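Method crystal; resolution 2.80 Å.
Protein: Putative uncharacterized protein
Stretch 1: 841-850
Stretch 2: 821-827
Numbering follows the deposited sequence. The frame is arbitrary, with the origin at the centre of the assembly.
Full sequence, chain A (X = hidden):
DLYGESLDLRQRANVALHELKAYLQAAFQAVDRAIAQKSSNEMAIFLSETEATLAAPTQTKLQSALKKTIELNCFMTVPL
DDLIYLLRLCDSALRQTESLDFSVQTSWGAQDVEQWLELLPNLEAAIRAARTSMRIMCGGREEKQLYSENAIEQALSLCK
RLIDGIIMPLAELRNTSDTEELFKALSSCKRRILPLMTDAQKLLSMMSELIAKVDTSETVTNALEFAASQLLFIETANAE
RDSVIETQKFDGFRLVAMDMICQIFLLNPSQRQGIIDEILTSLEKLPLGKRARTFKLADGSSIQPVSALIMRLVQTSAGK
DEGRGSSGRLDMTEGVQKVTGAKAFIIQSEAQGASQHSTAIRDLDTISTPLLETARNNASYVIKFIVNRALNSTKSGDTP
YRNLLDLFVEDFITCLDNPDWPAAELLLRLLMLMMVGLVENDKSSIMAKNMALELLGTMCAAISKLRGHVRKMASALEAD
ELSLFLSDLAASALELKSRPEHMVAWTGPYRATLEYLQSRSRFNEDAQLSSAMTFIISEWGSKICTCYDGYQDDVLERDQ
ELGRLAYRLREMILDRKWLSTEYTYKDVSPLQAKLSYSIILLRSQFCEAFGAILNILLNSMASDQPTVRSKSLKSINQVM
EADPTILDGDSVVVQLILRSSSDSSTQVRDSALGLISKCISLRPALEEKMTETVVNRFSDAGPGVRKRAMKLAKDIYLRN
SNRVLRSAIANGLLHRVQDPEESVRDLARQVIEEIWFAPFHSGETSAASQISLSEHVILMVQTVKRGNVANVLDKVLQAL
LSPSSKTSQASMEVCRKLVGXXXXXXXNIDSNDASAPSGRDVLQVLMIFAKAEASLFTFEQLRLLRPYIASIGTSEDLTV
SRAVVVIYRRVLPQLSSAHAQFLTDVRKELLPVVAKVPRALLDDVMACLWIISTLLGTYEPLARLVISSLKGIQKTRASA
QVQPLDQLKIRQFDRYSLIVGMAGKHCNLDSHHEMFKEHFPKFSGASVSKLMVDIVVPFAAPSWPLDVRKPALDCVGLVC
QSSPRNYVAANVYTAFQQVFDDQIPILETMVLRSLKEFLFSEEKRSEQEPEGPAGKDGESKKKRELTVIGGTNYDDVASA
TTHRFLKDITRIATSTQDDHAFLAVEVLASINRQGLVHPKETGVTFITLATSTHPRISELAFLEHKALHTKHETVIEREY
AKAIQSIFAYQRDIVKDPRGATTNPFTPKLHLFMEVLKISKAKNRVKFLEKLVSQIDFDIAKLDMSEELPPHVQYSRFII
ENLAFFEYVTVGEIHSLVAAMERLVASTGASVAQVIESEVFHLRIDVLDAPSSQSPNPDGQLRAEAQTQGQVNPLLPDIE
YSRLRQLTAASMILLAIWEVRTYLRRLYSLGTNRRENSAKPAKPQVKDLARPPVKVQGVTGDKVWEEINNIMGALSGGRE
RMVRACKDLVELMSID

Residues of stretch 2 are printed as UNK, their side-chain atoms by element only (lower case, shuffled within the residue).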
ATOM      1  N   ASP A 841       0.838  24.467  34.871  1.00 67.26           N
ATOM      2  CA  ASP A 841       0.615  23.302  34.022  1.00 66.16           C
ATOM      3  C   ASP A 841       0.617  22.008  34.825  1.00 65.30           C
ATOM      4  O   ASP A 841      -0.112  21.069  34.487  1.00 66.32           O
ATOM      5  CB  ASP A 841       1.678  23.253  32.926  1.00 66.82           C
ATOM      6  CG  ASP A 841       1.634  24.466  32.019  1.00 68.42           C
ATOM      7  OD1 ASP A 841       0.540  25.052  31.868  1.00 68.36           O
ATOM      8  OD2 ASP A 841       2.688  24.832  31.454  1.00 68.12           O
ATOM      9  N   VAL A 842       1.431  21.929  35.880  1.00 41.51           N
ATOM     10  CA  VAL A 842       1.415  20.751  36.742  1.00 40.43           C
ATOM     11  C   VAL A 842       0.095  20.668  37.498  1.00 39.23           C
ATOM     12  O   VAL A 842      -0.492  19.587  37.646  1.00 40.08           O
ATOM     13  CB  VAL A 842       2.616  20.781  37.706  1.00 41.65           C
ATOM     14  CG1 VAL A 842       2.569  19.597  38.666  1.00 42.92           C
ATOM     15  CG2 VAL A 842       3.926  20.779  36.929  1.00 41.92           C
ATOM     16  N   LEU A 843      -0.392  21.804  37.994  1.00 35.43           N
ATOM     17  CA  LEU A 843      -1.649  21.804  38.725  1.00 35.63           C
ATOM     18  C   LEU A 843      -2.830  21.465  37.830  1.00 35.43           C
ATOM     19  O   LEU A 843      -3.854  20.994  38.334  1.00 35.91           O
ATOM     20  CB  LEU A 843      -1.860  23.162  39.393  1.00 35.52           C
ATOM     21  CG  LEU A 843      -0.807  23.485  40.456  1.00 36.02           C
ATOM     22  CD1 LEU A 843      -0.876  24.946  40.837  1.00 35.91           C
ATOM     23  CD2 LEU A 843      -0.988  22.606  41.685  1.00 36.75           C
ATOM     24  N   GLN A 844      -2.716  21.682  36.517  1.00 38.06           N
ATOM     25  CA  GLN A 844      -3.803  21.278  35.632  1.00 37.82           C
ATOM     26  C   GLN A 844      -3.976  19.763  35.603  1.00 38.48           C
ATOM     27  O   GLN A 844      -5.103  19.276  35.458  1.00 38.74           O
ATOM     28  CB  GLN A 844      -3.567  21.815  34.219  1.00 36.83           C
ATOM     29  CG  GLN A 844      -3.901  23.292  34.063  1.00 36.84           C
ATOM     30  CD  GLN A 844      -5.328  23.609  34.472  1.00 37.62           C
ATOM     31  OE1 GLN A 844      -5.564  24.273  35.481  1.00 37.61           O
ATOM     32  NE2 GLN A 844      -6.289  23.124  33.693  1.00 38.26           N
ATOM     33  N   VAL A 845      -2.889  19.007  35.745  1.00 42.26           N
ATOM     34  CA  VAL A 845      -2.985  17.548  35.780  1.00 42.82           C
ATOM     35  C   VAL A 845      -3.262  17.050  37.195  1.00 43.81           C
ATOM     36  O   VAL A 845      -4.027  16.098  37.385  1.00 44.35           O
ATOM     37  CB  VAL A 845      -1.711  16.905  35.186  1.00 42.98           C
ATOM     38  CG1 VAL A 845      -0.456  17.431  35.847  1.00 43.46           C
ATOM     39  CG2 VAL A 845      -1.764  15.383  35.302  1.00 44.47           C
ATOM     40  N   LEU A 846      -2.658  17.678  38.207  1.00 37.20           N
ATOM     41  CA  LEU A 846      -3.014  17.338  39.581  1.00 38.17           C
ATOM     42  C   LEU A 846      -4.504  17.523  39.825  1.00 38.46           C
ATOM     43  O   LEU A 846      -5.111  16.765  40.591  1.00 39.57           O
ATOM     44  CB  LEU A 846      -2.209  18.192  40.562  1.00 38.04           C
ATOM     45  CG  LEU A 846      -0.780  17.734  40.850  1.00 38.53           C
ATOM     46  CD1 LEU A 846      -0.036  18.780  41.664  1.00 38.48           C
ATOM     47  CD2 LEU A 846      -0.792  16.401  41.583  1.00 39.94           C
ATOM     48  N   MET A 847      -5.106  18.519  39.176  1.00 53.21           N
ATOM     49  CA  MET A 847      -6.537  18.766  39.302  1.00 53.87           C
ATOM     50  C   MET A 847      -7.342  17.537  38.892  1.00 54.18           C
ATOM     51  O   MET A 847      -8.148  17.008  39.669  1.00 55.65           O
ATOM     52  CB  MET A 847      -6.900  19.975  38.437  1.00 52.98           C
ATOM     53  CG  MET A 847      -8.339  20.434  38.500  1.00 53.27           C
ATOM     54  SD  MET A 847      -8.565  21.823  37.370  1.00 52.29           S
ATOM     55  CE  MET A 847     -10.267  22.266  37.683  1.00 53.06           C
ATOM     56  N   ILE A 848      -7.129  17.066  37.662  1.00 49.31           N
ATOM     57  CA  ILE A 848      -7.879  15.920  37.158  1.00 50.99           C
ATOM     58  C   ILE A 848      -7.525  14.651  37.922  1.00 52.03           C
ATOM     59  O   ILE A 848      -8.359  13.747  38.052  1.00 53.90           O
ATOM     60  CB  ILE A 848      -7.649  15.759  35.644  1.00 50.85           C
ATOM     61  CG1 ILE A 848      -6.151  15.651  35.330  1.00 49.30           C
ATOM     62  CG2 ILE A 848      -8.298  16.925  34.902  1.00 51.72           C
ATOM     63  CD1 ILE A 848      -5.812  15.664  33.856  1.00 48.26           C
ATOM     64  N   PHE A 849      -6.302  14.557  38.451  1.00 40.99           N
ATOM     65  CA  PHE A 849      -5.974  13.432  39.323  1.00 42.39           C
ATOM     66  C   PHE A 849      -6.842  13.443  40.575  1.00 43.47           C
ATOM     67  O   PHE A 849      -7.452  12.429  40.932  1.00 45.18           O
ATOM     68  CB  PHE A 849      -4.495  13.467  39.699  1.00 41.94           C
ATOM     69  CG  PHE A 849      -3.651  12.537  38.888  1.00 42.11           C
ATOM     70  CD1 PHE A 849      -3.142  12.934  37.665  1.00 40.79           C
ATOM     71  CD2 PHE A 849      -3.372  11.260  39.345  1.00 43.72           C
ATOM     72  CE1 PHE A 849      -2.369  12.081  36.916  1.00 40.90           C
ATOM     73  CE2 PHE A 849      -2.596  10.400  38.599  1.00 43.93           C
ATOM     74  CZ  PHE A 849      -2.095  10.810  37.383  1.00 42.44           C
ATOM     75  N   ALA A 850      -6.902  14.586  41.261  1.00 42.62           N
ATOM     76  CA  ALA A 850      -7.747  14.694  42.444  1.00 43.50           C
ATOM     77  C   ALA A 850      -9.202  14.398  42.106  1.00 45.75           C
ATOM     78  O   ALA A 850      -9.927  13.807  42.915  1.00 48.75           O
ATOM     79  CB  ALA A 850      -7.608  16.084  43.060  1.00 42.27           C
ATOM     80  N   UNK A 821       5.310  13.069  43.054  1.00 63.10           N
ATOM     81  CA  UNK A 821       6.335  13.738  42.263  1.00 62.01           C
ATOM     82  C   UNK A 821       5.873  15.129  41.848  1.00 62.88           C
ATOM     83  O   UNK A 821       6.580  16.119  42.067  1.00 63.18           O
ATOM     84  c   UNK A 821       6.685  12.897  41.037  1.00 59.32           C
ATOM     85  o   UNK A 821       7.713  13.508  40.278  1.00 58.70           O
ATOM     86  N   UNK A 822       4.675  15.223  41.263  1.00 64.89           N
ATOM     87  CA  UNK A 822       4.151  16.519  40.842  1.00 64.04           C
ATOM     88  C   UNK A 822       4.243  17.537  41.972  1.00 65.10           C
ATOM     89  O   UNK A 822       4.637  18.688  41.751  1.00 63.60           O
ATOM     90  s   UNK A 822       1.033  15.461  38.362  1.00 58.95           S
ATOM     91  c   UNK A 822       0.876  13.833  37.631  1.00 60.00           C
ATOM     92  c   UNK A 822       2.450  15.213  39.442  1.00 61.51           C
ATOM     93  c   UNK A 822       2.702  16.380  40.374  1.00 62.62           C
ATOM     94  N   UNK A 823       3.883  17.132  43.193  1.00 57.49           N
ATOM     95  CA  UNK A 823       4.065  18.025  44.332  1.00 59.41           C
ATOM     96  C   UNK A 823       5.539  18.228  44.647  1.00 63.66           C
ATOM     97  O   UNK A 823       5.935  19.317  45.080  1.00 63.67           O
ATOM     98  c   UNK A 823       1.011  16.603  45.217  1.00 57.20           C
ATOM     99  c   UNK A 823       1.845  17.667  45.508  1.00 57.07           C
ATOM    100  c   UNK A 823      -0.358  16.770  45.173  1.00 56.45           C
ATOM    101  c   UNK A 823       1.281  18.906  45.761  1.00 55.61           C
ATOM    102  c   UNK A 823      -0.089  19.080  45.719  1.00 54.82           C
ATOM    103  c   UNK A 823      -0.909  18.010  45.425  1.00 55.15           C
ATOM    104  c   UNK A 823       3.333  17.483  45.559  1.00 59.16           C
ATOM    105  N   UNK A 824       6.364  17.199  44.442  1.00 91.12           N
ATOM    106  CA  UNK A 824       7.800  17.351  44.644  1.00 95.08           C
ATOM    107  C   UNK A 824       8.397  18.335  43.646  1.00 96.28           C
ATOM    108  O   UNK A 824       9.426  18.958  43.931  1.00 98.05           O
ATOM    109  c   UNK A 824       8.490  15.989  44.533  1.00 97.56           C
ATOM    110  o   UNK A 824      10.363  16.919  45.670  1.00102.01           O
ATOM    111  c   UNK A 824       9.969  16.057  44.856  1.00100.39           C
ATOM    112  o   UNK A 824      10.737  15.244  44.298  1.00101.02           O
ATOM    113  N   UNK A 825       7.768  18.490  42.480  1.00 81.89           N
ATOM    114  CA  UNK A 825       8.193  19.486  41.504  1.00 81.14           C
ATOM    115  C   UNK A 825       7.732  20.893  41.859  1.00 77.97           C
ATOM    116  O   UNK A 825       8.123  21.845  41.174  1.00 76.43           O
ATOM    117  c   UNK A 825       8.513  18.127  39.298  1.00 84.98           C
ATOM    118  c   UNK A 825       7.898  17.926  37.920  1.00 84.41           C
ATOM    119  c   UNK A 825       8.663  16.789  40.009  1.00 87.07           C
ATOM    120  c   UNK A 825       7.671  19.115  40.112  1.00 82.24           C
ATOM    121  N   UNK A 826       6.915  21.048  42.898  1.00 84.94           N
ATOM    122  CA  UNK A 826       6.431  22.357  43.316  1.00 84.01           C
ATOM    123  C   UNK A 826       6.976  22.767  44.679  1.00 86.26           C
ATOM    124  O   UNK A 826       7.006  23.972  44.975  1.00 87.18           O
ATOM    125  c   UNK A 826       4.390  23.817  43.609  1.00 81.62           C
ATOM    126  c   UNK A 826       2.841  21.621  42.015  1.00 79.35           C
ATOM    127  c   UNK A 826       4.889  22.401  43.326  1.00 82.17           C
ATOM    128  c   UNK A 826       4.325  21.919  41.985  1.00 80.54           C
ATOM    129  N   UNK A 827       7.411  21.817  45.513  1.00 92.14           N
ATOM    130  CA  UNK A 827       7.943  22.159  46.828  1.00 94.23           C
ATOM    131  C   UNK A 827       9.065  23.183  46.726  1.00 95.98           C
ATOM    132  O   UNK A 827       9.271  23.976  47.653  1.00 95.34           O
ATOM    133  o   UNK A 827       8.481  20.052  49.762  1.00 96.88           O
ATOM    134  o   UNK A 827       8.721  22.218  49.501  1.00 95.92           O
ATOM    135  c   UNK A 827       8.440  20.894  47.533  1.00 94.96           C
ATOM    136  c   UNK A 827       8.556  21.069  49.039  1.00 96.12           C
TER

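Residues 841-850 form one continuous helical segment, and stretch 2 packs against it, beginning as the later part of another helix. At position 821 the side chain is one carbon followed by one oxygen, with no branch. It is out of reach of stretch 1. A single hydroxyl on CB identifies Ser821.

Position 822 carries an unbranched chain of two carbons, a sulfur and a final carbon. Its CA-to-CB bond points toward stretch 1, and its CB lies 3.6 Å from Val842 CG1 and 3.7 Å from Leu846 CD2. The sulfur approaches Val845 CG1 to 3.5 Å, and the terminal carbon comes within 3.8 Å of Phe849 CE1. A thioether in an unbranched chain can only be methionine, Met822. With chi2 and chi3 both t, the chain is extended, which carries it from Val842 as far as the ring of Phe849. Met822 SD lies obliquely to that ring, 5.5 Å from its centroid.

At position 823 one carbon leads to a ring of six carbons with no further substituent. The CA-to-CB bond points sideways, yet the ring comes nearer and meets Leu846, whose CD1 sits over one face. The bare six-carbon ring makes this Phe823. Leu846 CD1 lies 4.0 Å from the centroid of the Phe823 ring and only 11° off its normal, a CH-pi contact, while Leu846 CD2 is 3.6 Å from Phe823 CE2.

Position 824 has two carbons, the second bearing two oxygens. The group is exposed and poorly ordered, and the side chain is out of reach of stretch 1. A carboxylate one carbon beyond CB gives Asp824.

Four carbons forked at the second mark position 825. Although its CA-to-CB bond points toward stretch 1, its side chain makes no close contact and covers only a little surface. The fork at the second carbon identifies Leu825. Its amide is held by the Ser821 carbonyl, with Leu825 N 2.7 Å from Ser821 O.

Position 826 also has four carbons, but the fork is at the first and one arm is two carbons long. The tip of that arm lies 3.9 Å from Val842 CG1, 4.0 Å from Leu843 CD2 and 4.1 Å from Leu846 CD1. This branching is that of isoleucine, Ile826.

At position 827 two carbons again end in two oxygens, exposed, poorly ordered and out of reach of stretch 1. The residue is Asp827.

The contact is wholly apolar in its side-chain packing, with no hydrogen bond between the stretches, and buries 369 Å² in total. Met822 is its centre, a knob in the hole formed by Val842, Val845, Leu846 and Phe849, residues that together span about two turns of their helix. Ile826 extends the packing to Leu843, and Leu846 is shared by Met822, Phe823 and Ile826. Asp824 and Asp827 remain outside this contact.

Stretch 2, residues 821-827: SMFDLID
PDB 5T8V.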